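Local coordinates for protein putative isomerase YbhH (Escherichia coli, PDB 6OTV) that probably acts as an isomerase of the PrpF family, which is related to diaminopimelate epimerase, at residues A[29-32]-A[33-37]; A[173-177]-A[178-182]; A[227-230]-A[231-235]. All coordinates share one frame; numbering follows the deposited sequence.

Contact 1. Residues A[29-32]-A[33-37]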
loop_
_atom_site.group_PDB
_atom_site.type_symbol
_atom_site.label_atom_id
_atom_site.label_comp_id
_atom_site.label_asym_id
_atom_site.label_seq_id
_atom_site.Cartn_x
_atom_site.Cartn_y
_atom_site.Cartn_z
ATOM N N THR A 29 12.776 26.769 -7.546
ATOM C CA THR A 29 12.628 27.935 -8.409
ATOM C C THR A 29 13.178 27.660 -9.803
ATOM O O THR A 29 12.537 27.985 -10.810
ATOM C CB THR A 29 13.322 29.143 -7.781
ATOM O OG1 THR A 29 12.748 29.403 -6.495
ATOM C CG2 THR A 29 13.157 30.375 -8.660
ATOM N N GLN A 30 14.368 27.060 -9.883
ATOM C CA GLN A 30 14.937 26.717 -11.183
ATOM C C GLN A 30 14.095 25.663 -11.891
ATOM O O GLN A 30 13.903 25.728 -13.112
ATOM C CB GLN A 30 16.376 26.232 -11.018
ATOM C CG GLN A 30 17.316 27.277 -10.454
ATOM C CD GLN A 30 17.406 28.507 -11.335
ATOM O OE1 GLN A 30 17.397 28.407 -12.563
ATOM N NE2 GLN A 30 17.486 29.679 -10.712
ATOM N N ARG A 31 13.591 24.679 -11.141
ATOM C CA ARG A 31 12.739 23.656 -11.738
ATOM C C ARG A 31 11.495 24.275 -12.360
ATOM O O ARG A 31 11.125 23.940 -13.492
ATOM C CB ARG A 31 12.354 22.614 -10.687
ATOM C CG ARG A 31 11.375 21.559 -11.182
ATOM C CD ARG A 31 10.920 20.633 -10.059
ATOM N NE ARG A 31 10.242 21.348 -8.978
ATOM C CZ ARG A 31 8.953 21.681 -8.989
ATOM N NH1 ARG A 31 8.192 21.371 -10.030
ATOM N NH2 ARG A 31 8.422 22.327 -7.959
ATOM N N ASP A 32 10.847 25.195 -11.641
ATOM C CA ASP A 32 9.634 25.821 -12.157
ATOM C C ASP A 32 9.922 26.655 -13.399
ATOM O O ASP A 32 9.111 26.686 -14.332
ATOM C CB ASP A 32 8.983 26.678 -11.073
ATOM C CG ASP A 32 8.280 25.845 -10.020
ATOM O OD1 ASP A 32 8.250 24.604 -10.164
ATOM O OD2 ASP A 32 7.755 26.433 -9.051
ATOM N N LYS A 33 11.065 27.347 -13.430
ATOM C CA LYS A 33 11.432 28.096 -14.628
ATOM C C LYS A 33 11.560 27.174 -15.836
ATOM O O LYS A 33 11.143 27.525 -16.945
ATOM C CB LYS A 33 12.736 28.861 -14.399
ATOM C CG LYS A 33 12.578 30.161 -13.627
ATOM C CD LYS A 33 13.869 30.967 -13.652
ATOM C CE LYS A 33 13.682 32.348 -13.038
ATOM N NZ LYS A 33 13.290 32.277 -11.603
ATOM N N ILE A 34 12.128 25.984 -15.636
ATOM C CA ILE A 34 12.255 25.033 -16.733
ATOM C C ILE A 34 10.882 24.571 -17.201
ATOM O O ILE A 34 10.623 24.478 -18.407
ATOM C CB ILE A 34 13.145 23.854 -16.303
ATOM C CG1 ILE A 34 14.584 24.338 -16.108
ATOM C CG2 ILE A 34 13.076 22.719 -17.316
ATOM C CD1 ILE A 34 15.503 23.305 -15.519
ATOM N N LEU A 35 9.975 24.294 -16.259
ATOM C CA LEU A 35 8.638 23.844 -16.633
ATOM C C LEU A 35 7.904 24.909 -17.439
ATOM O O LEU A 35 7.206 24.591 -18.409
ATOM C CB LEU A 35 7.840 23.468 -15.384
ATOM C CG LEU A 35 8.420 22.346 -14.519
ATOM C CD1 LEU A 35 7.436 21.941 -13.428
ATOM C CD2 LEU A 35 8.799 21.150 -15.377
ATOM N N MET A 36 8.048 26.179 -17.051
ATOM C CA MET A 36 7.436 27.257 -17.820
ATOM C C MET A 36 8.022 27.326 -19.223
ATOM O O MET A 36 7.289 27.513 -20.203
ATOM C CB MET A 36 7.619 28.595 -17.101
ATOM C CG MET A 36 6.987 28.667 -15.720
ATOM S SD MET A 36 7.407 30.210 -14.879
ATOM C CE MET A 36 6.970 29.822 -13.188
ATOM N N ALA A 37 9.345 27.170 -19.340
ATOM C CA ALA A 37 9.988 27.233 -20.647
ATOM C C ALA A 37 9.597 26.054 -21.529
ATOM O O ALA A 37 9.565 26.186 -22.757
ATOM C CB ALA A 37 11.506 27.291 -20.486
#

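Contact 2. Residues A[173-177]-A[178-182]. With EDO (1,2-ethanediol), chain M.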
loop_
_atom_site.group_PDB
_atom_site.type_symbol
_atom_site.label_atom_id
_atom_site.label_comp_id
_atom_site.label_asym_id
_atom_site.label_seq_id
_atom_site.Cartn_x
_atom_site.Cartn_y
_atom_site.Cartn_z
ATOM N N LYS A 173 -10.962 11.181 8.325
ATOM C CA LYS A 173 -12.277 10.579 8.472
ATOM C C LYS A 173 -13.056 10.758 7.178
ATOM O O LYS A 173 -12.882 11.749 6.464
ATOM C CB LYS A 173 -13.062 11.199 9.639
ATOM C CG LYS A 173 -12.461 10.944 11.014
ATOM C CD LYS A 173 -13.379 11.458 12.117
ATOM C CE LYS A 173 -12.813 11.163 13.499
ATOM N NZ LYS A 173 -13.748 11.578 14.585
ATOM N N VAL A 174 -13.909 9.778 6.875
ATOM C CA VAL A 174 -14.781 9.898 5.711
ATOM C C VAL A 174 -15.776 11.033 5.914
ATOM O O VAL A 174 -16.011 11.840 5.008
ATOM C CB VAL A 174 -15.493 8.562 5.431
ATOM C CG1 VAL A 174 -16.548 8.739 4.352
ATOM C CG2 VAL A 174 -14.481 7.498 5.027
ATOM N N PHE A 175 -16.364 11.120 7.107
ATOM C CA PHE A 175 -17.261 12.210 7.478
ATOM C C PHE A 175 -16.604 13.004 8.600
ATOM O O PHE A 175 -16.758 12.663 9.782
ATOM C CB PHE A 175 -18.627 11.671 7.909
ATOM C CG PHE A 175 -19.309 10.858 6.847
ATOM C CD1 PHE A 175 -20.005 11.478 5.819
ATOM C CD2 PHE A 175 -19.243 9.474 6.865
ATOM C CE1 PHE A 175 -20.624 10.733 4.832
ATOM C CE2 PHE A 175 -19.863 8.720 5.880
ATOM C CZ PHE A 175 -20.555 9.352 4.862
ATOM N N PRO A 176 -15.854 14.062 8.281
ATOM C CA PRO A 176 -15.133 14.798 9.334
ATOM C C PRO A 176 -16.040 15.409 10.386
ATOM O O PRO A 176 -15.625 15.541 11.544
ATOM C CB PRO A 176 -14.381 15.880 8.548
ATOM C CG PRO A 176 -14.288 15.351 7.154
ATOM C CD PRO A 176 -15.546 14.572 6.934
ATOM N N THR A 177 -17.263 15.792 10.024
ATOM C CA THR A 177 -18.209 16.341 10.987
ATOM C C THR A 177 -18.893 15.267 11.823
ATOM O O THR A 177 -19.741 15.605 12.654
ATOM C CB THR A 177 -19.277 17.171 10.270
ATOM O OG1 THR A 177 -20.131 16.302 9.515
ATOM C CG2 THR A 177 -18.633 18.178 9.330
ATOM N N ASP A 178 -18.552 13.994 11.614
ATOM C CA ASP A 178 -19.177 12.857 12.289
ATOM C C ASP A 178 -20.673 12.763 12.003
ATOM O O ASP A 178 -21.410 12.106 12.747
ATOM C CB ASP A 178 -18.926 12.893 13.802
ATOM C CG ASP A 178 -17.450 12.913 14.146
ATOM O OD1 ASP A 178 -16.858 14.011 14.169
ATOM O OD2 ASP A 178 -16.881 11.828 14.387
ATOM N N ASN A 179 -21.133 13.407 10.932
ATOM C CA ASN A 179 -22.521 13.340 10.500
ATOM C C ASN A 179 -22.570 13.092 9.001
ATOM O O ASN A 179 -21.832 13.718 8.235
ATOM C CB ASN A 179 -23.282 14.630 10.829
ATOM C CG ASN A 179 -23.407 14.872 12.319
ATOM O OD1 ASN A 179 -23.572 13.937 13.102
ATOM N ND2 ASN A 179 -23.329 16.135 12.718
ATOM N N GLN A 180 -23.444 12.172 8.588
ATOM C CA GLN A 180 -23.651 11.950 7.162
ATOM C C GLN A 180 -24.337 13.141 6.507
ATOM O O GLN A 180 -24.110 13.412 5.322
ATOM C CB GLN A 180 -24.465 10.676 6.934
ATOM C CG GLN A 180 -23.677 9.383 7.093
ATOM C CD GLN A 180 -23.263 9.118 8.527
ATOM O OE1 GLN A 180 -23.845 9.663 9.466
ATOM N NE2 GLN A 180 -22.247 8.278 8.704
ATOM N N ILE A 181 -25.173 13.861 7.255
ATOM C CA ILE A 181 -25.849 15.057 6.768
ATOM C C ILE A 181 -25.660 16.168 7.789
ATOM O O ILE A 181 -25.870 15.959 8.989
ATOM C CB ILE A 181 -27.351 14.814 6.517
ATOM C CG1 ILE A 181 -27.555 13.897 5.313
ATOM C CG2 ILE A 181 -28.082 16.137 6.305
ATOM C CD1 ILE A 181 -29.008 13.613 5.006
ATOM N N ASP A 182 -25.259 17.340 7.313
ATOM C CA ASP A 182 -25.183 18.545 8.122
ATOM C C ASP A 182 -26.146 19.584 7.563
ATOM O O ASP A 182 -26.723 19.417 6.484
ATOM C CB ASP A 182 -23.753 19.093 8.159
ATOM C CG ASP A 182 -22.789 18.148 8.846
ATOM O OD1 ASP A 182 -23.080 17.726 9.984
ATOM O OD2 ASP A 182 -21.747 17.816 8.242
HETATM C C1 EDO M . -16.117 7.785 9.726
HETATM O O1 EDO M . -16.196 9.128 9.232
HETATM C C2 EDO M . -15.232 6.947 8.810
HETATM O O2 EDO M . -13.929 7.539 8.722
#

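Contact 3. Residues A[227-230]-A[231-235]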
loop_
_atom_site.group_PDB
_atom_site.type_symbol
_atom_site.label_atom_id
_atom_site.label_comp_id
_atom_site.label_asym_id
_atom_site.label_seq_id
_atom_site.Cartn_x
_atom_site.Cartn_y
_atom_site.Cartn_z
ATOM N N ILE A 227 -23.119 29.947 -1.930
ATOM C CA ILE A 227 -22.239 28.783 -1.906
ATOM C C ILE A 227 -21.072 29.015 -0.951
ATOM O O ILE A 227 -20.697 28.122 -0.182
ATOM C CB ILE A 227 -21.755 28.450 -3.329
ATOM C CG1 ILE A 227 -22.919 27.957 -4.189
ATOM C CG2 ILE A 227 -20.651 27.408 -3.293
ATOM C CD1 ILE A 227 -22.524 27.603 -5.609
ATOM N N GLU A 228 -20.488 30.217 -0.975
ATOM C CA GLU A 228 -19.355 30.510 -0.100
ATOM C C GLU A 228 -19.758 30.471 1.369
ATOM O O GLU A 228 -18.996 29.980 2.210
ATOM C CB GLU A 228 -18.755 31.871 -0.453
ATOM C CG GLU A 228 -17.722 31.819 -1.562
ATOM C CD GLU A 228 -16.462 31.085 -1.144
ATOM O OE1 GLU A 228 -16.148 31.076 0.066
ATOM O OE2 GLU A 228 -15.787 30.514 -2.024
ATOM N N SER A 229 -20.945 30.990 1.695
ATOM C CA SER A 229 -21.422 30.942 3.074
ATOM C C SER A 229 -21.452 29.513 3.597
ATOM O O SER A 229 -21.103 29.258 4.755
ATOM C CB SER A 229 -22.811 31.575 3.170
ATOM O OG SER A 229 -23.395 31.334 4.437
ATOM N N ILE A 230 -21.860 28.566 2.753
ATOM C CA ILE A 230 -21.904 27.172 3.174
ATOM C C ILE A 230 -20.509 26.556 3.182
ATOM O O ILE A 230 -20.207 25.711 4.032
ATOM C CB ILE A 230 -22.866 26.383 2.270
ATOM C CG1 ILE A 230 -24.221 27.089 2.194
ATOM C CG2 ILE A 230 -23.042 24.962 2.782
ATOM C CD1 ILE A 230 -25.194 26.443 1.232
ATOM N N ARG A 231 -19.634 26.972 2.262
ATOM C CA ARG A 231 -18.307 26.367 2.181
ATOM C C ARG A 231 -17.444 26.764 3.372
ATOM O O ARG A 231 -16.803 25.910 3.996
ATOM C CB ARG A 231 -17.617 26.756 0.877
ATOM C CG ARG A 231 -16.282 26.050 0.696
ATOM C CD ARG A 231 -15.561 26.507 -0.551
ATOM N NE ARG A 231 -14.911 27.801 -0.377
ATOM C CZ ARG A 231 -13.660 27.958 0.046
ATOM N NH1 ARG A 231 -12.917 26.899 0.340
ATOM N NH2 ARG A 231 -13.150 29.175 0.174
ATOM N N LEU A 232 -17.396 28.062 3.684
ATOM C CA LEU A 232 -16.658 28.510 4.862
ATOM C C LEU A 232 -17.190 27.841 6.122
ATOM O O LEU A 232 -16.416 27.451 7.003
ATOM C CB LEU A 232 -16.741 30.032 4.988
ATOM C CG LEU A 232 -16.318 30.876 3.782
ATOM C CD1 LEU A 232 -16.604 32.349 4.032
ATOM C CD2 LEU A 232 -14.849 30.664 3.457
ATOM N N GLN A 233 -18.511 27.684 6.214
ATOM C CA GLN A 233 -19.104 27.032 7.375
ATOM C C GLN A 233 -18.787 25.541 7.394
ATOM O O GLN A 233 -18.548 24.965 8.463
ATOM C CB GLN A 233 -20.615 27.269 7.381
ATOM C CG GLN A 233 -21.191 27.670 8.729
ATOM C CD GLN A 233 -22.642 28.111 8.633
ATOM O OE1 GLN A 233 -23.059 28.703 7.636
ATOM N NE2 GLN A 233 -23.422 27.816 9.668
ATOM N N ALA A 234 -18.774 24.898 6.222
ATOM C CA ALA A 234 -18.506 23.464 6.167
ATOM C C ALA A 234 -17.040 23.161 6.454
ATOM O O ALA A 234 -16.724 22.153 7.097
ATOM C CB ALA A 234 -18.909 22.902 4.803
ATOM N N GLY A 235 -16.133 24.016 5.976
ATOM C CA GLY A 235 -14.720 23.804 6.242
ATOM C C GLY A 235 -14.386 23.869 7.720
ATOM O O GLY A 235 -13.638 23.034 8.234
#

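Contact 1. Residues A[29-32]-A[33-37]
Thr29 and Lys33, one helical turn apart, lie alongside each other and point the same way, and Arg31 and Leu35 form a second pair with the same spacing. In the first pair the methyl of Thr29 does the touching: CG2 comes to 3.5 Å from NZ of Lys33. The lysine chain runs out extended from CG and bends at its last torsion (chi4 62°), which swings the ammonium back beside that methyl, while its CG rests 3.6 Å from Thr29 O. In the second pair the Arg31 and Leu35 side chains cross at a slant, NH1 of Arg31 coming within 3.5 Å of Leu35 CD1. This NH1 is buried here without a polar partner. The neighbouring carboxylate of Asp32 makes a salt bridge within the turn, OD1 lying 3.2 Å from Arg31 NH2, but well out of the guanidinium plane, so that charge attraction holds the two rather than a directed N-H.

The carbonyl oxygens of Thr29, Gln30, Arg31 and Asp32 each accept the N-H of the residue four places on, in the regular alpha-helical pattern of helix 28-39, with Leu35 N 3.0 Å from Arg31 O. In the chain this helix lies between strands 14-20 and 59-65, which pair in parallel, as part of what is probably the diaminopimelate-epimerase-like fold of the PrpF family.

Several aliphatic groups also rest on carbonyl oxygens of the preceding turn. CG of Met36 sits 3.2 Å from Asp32 O, and the extended thioether continues past the same oxygen, with CE 4.3 Å from Asp32 CB. Ile34 directs CG1 at Gln30 O, 3.4 Å away. Beyond the segment, Leu35 packs on Val60 and Arg31 on Ile62 of strand 59-65, Asp32 and Met36 meet Val87, and Ile34 touches Met1, Leu24 and Pro25.

Contact 2. Residues A[173-177]-A[178-182]
Asp178, Thr177 and Phe175 carry this local contact. The carboxylate of Asp178 reaches back to Lys173, whose extended chain brings NZ to 3.1 Å from OD2, on the syn lone pair, in a hydrogen-bonded salt bridge. The backbone N of Asp178 binds Phe175 O at 2.9 Å from above the carbonyl plane, closing a type I beta turn over residues 175-178.

Thr177 holds its hydroxyl between the backbone N and the carbonyl carbon (chi1 70°), facing the Asp182 carboxylate, which comes from the opposite direction. Thr177 OG1 donates to the syn lone pair of Asp182 OD2 at 2.6 Å and also receives a weak bond from Asn179 N. The other oxygen, Asp182 OD1, accepts from Asn179 ND2 at 3.2 Å, so both oxygens of this buried carboxylate are engaged. The turn belongs to the loop between strands 158-163 and 182-184; Asp182 begins the latter, its backbone bonded to Val189, and Thr177 packs on Cys191 and Met238.

The Phe175 ring receives a CH-pi contact from Gln180, with CG 4.0 Å from the centroid and 17° off the normal. Bent at chi2 (69°), the Gln180 side chain crosses the ring at about a right angle, its NE2 3.7 Å from Phe175 CD2 and CE2. Val174 CG1 meets the opposite face. A 1,2-ethanediol, probably from the crystallisation liquor, accepts from Phe175 N through O1 at 2.9 Å and from Val174 N through O2.

Contact 3. Residues A[227-230]-A[231-235]
Glu228 lies alongside Arg231 three residues on, the two chains side by side and pointing the same way. OE2 of Glu228 stands 3.3 Å from Arg231 NE, in a hydrogen-bonded salt bridge with an N-H...O angle of 148°. The carboxylate sits at the edge of the guanidinium, but the two planes are turned 74° apart, and NE approaches OE2 from above the carboxylate plane. Glu228 bends at chi2 (-68°) to bring its acid back over the turn. With NE taken by Glu228, the rest of the guanidinium is directed elsewhere: NH2 donates to Val243 O, and NH1 makes a weak bond to Met246 O. OE2 has a second, weak partner in His271 ND1.

Leu232, one turn on from Glu228, lies over the same glutamate, CG 3.2 Å from Glu228 O and CD2 3.7 Å from OE1. On another side of the helix, the CB of Ala234 presses on Ile230 O at 3.2 Å, and the backbone bond from Ala234 N to that oxygen is 2.7 Å. Ser229 turns its OG to Asp185, while its carbonyl oxygen accepts a weak bond from Gln233 N.

Ile230 packs on Phe184 and Val189, and Ile227 on Pro251 and Leu253. The i to i+3 salt bridge and successive i to i+4 backbone bonds are those of an alpha helix, here helix 221-237, laid against strands 182-184, 187-193 and 250-255.

How the contacts relate
From the N terminus, contact 1 comes first, within helix 28-39 between strands 14-20 and 59-65. The chain then passes through many further strands before contact 2 closes the tight turn that leads into strand 182-184, and contact 3 follows on helix 221-237. All three are local and in series, and none nests in or crosses another. Contact 1 lies across the chain's centre from contact 2, about 40 Å between centres, and about 35 Å from contact 3. Contacts 2 and 3 are neighbours, their nearest atoms about 5 Å apart; both pack on strand 187-193, where Cys191 meets Thr177, Asp182 and Ala234.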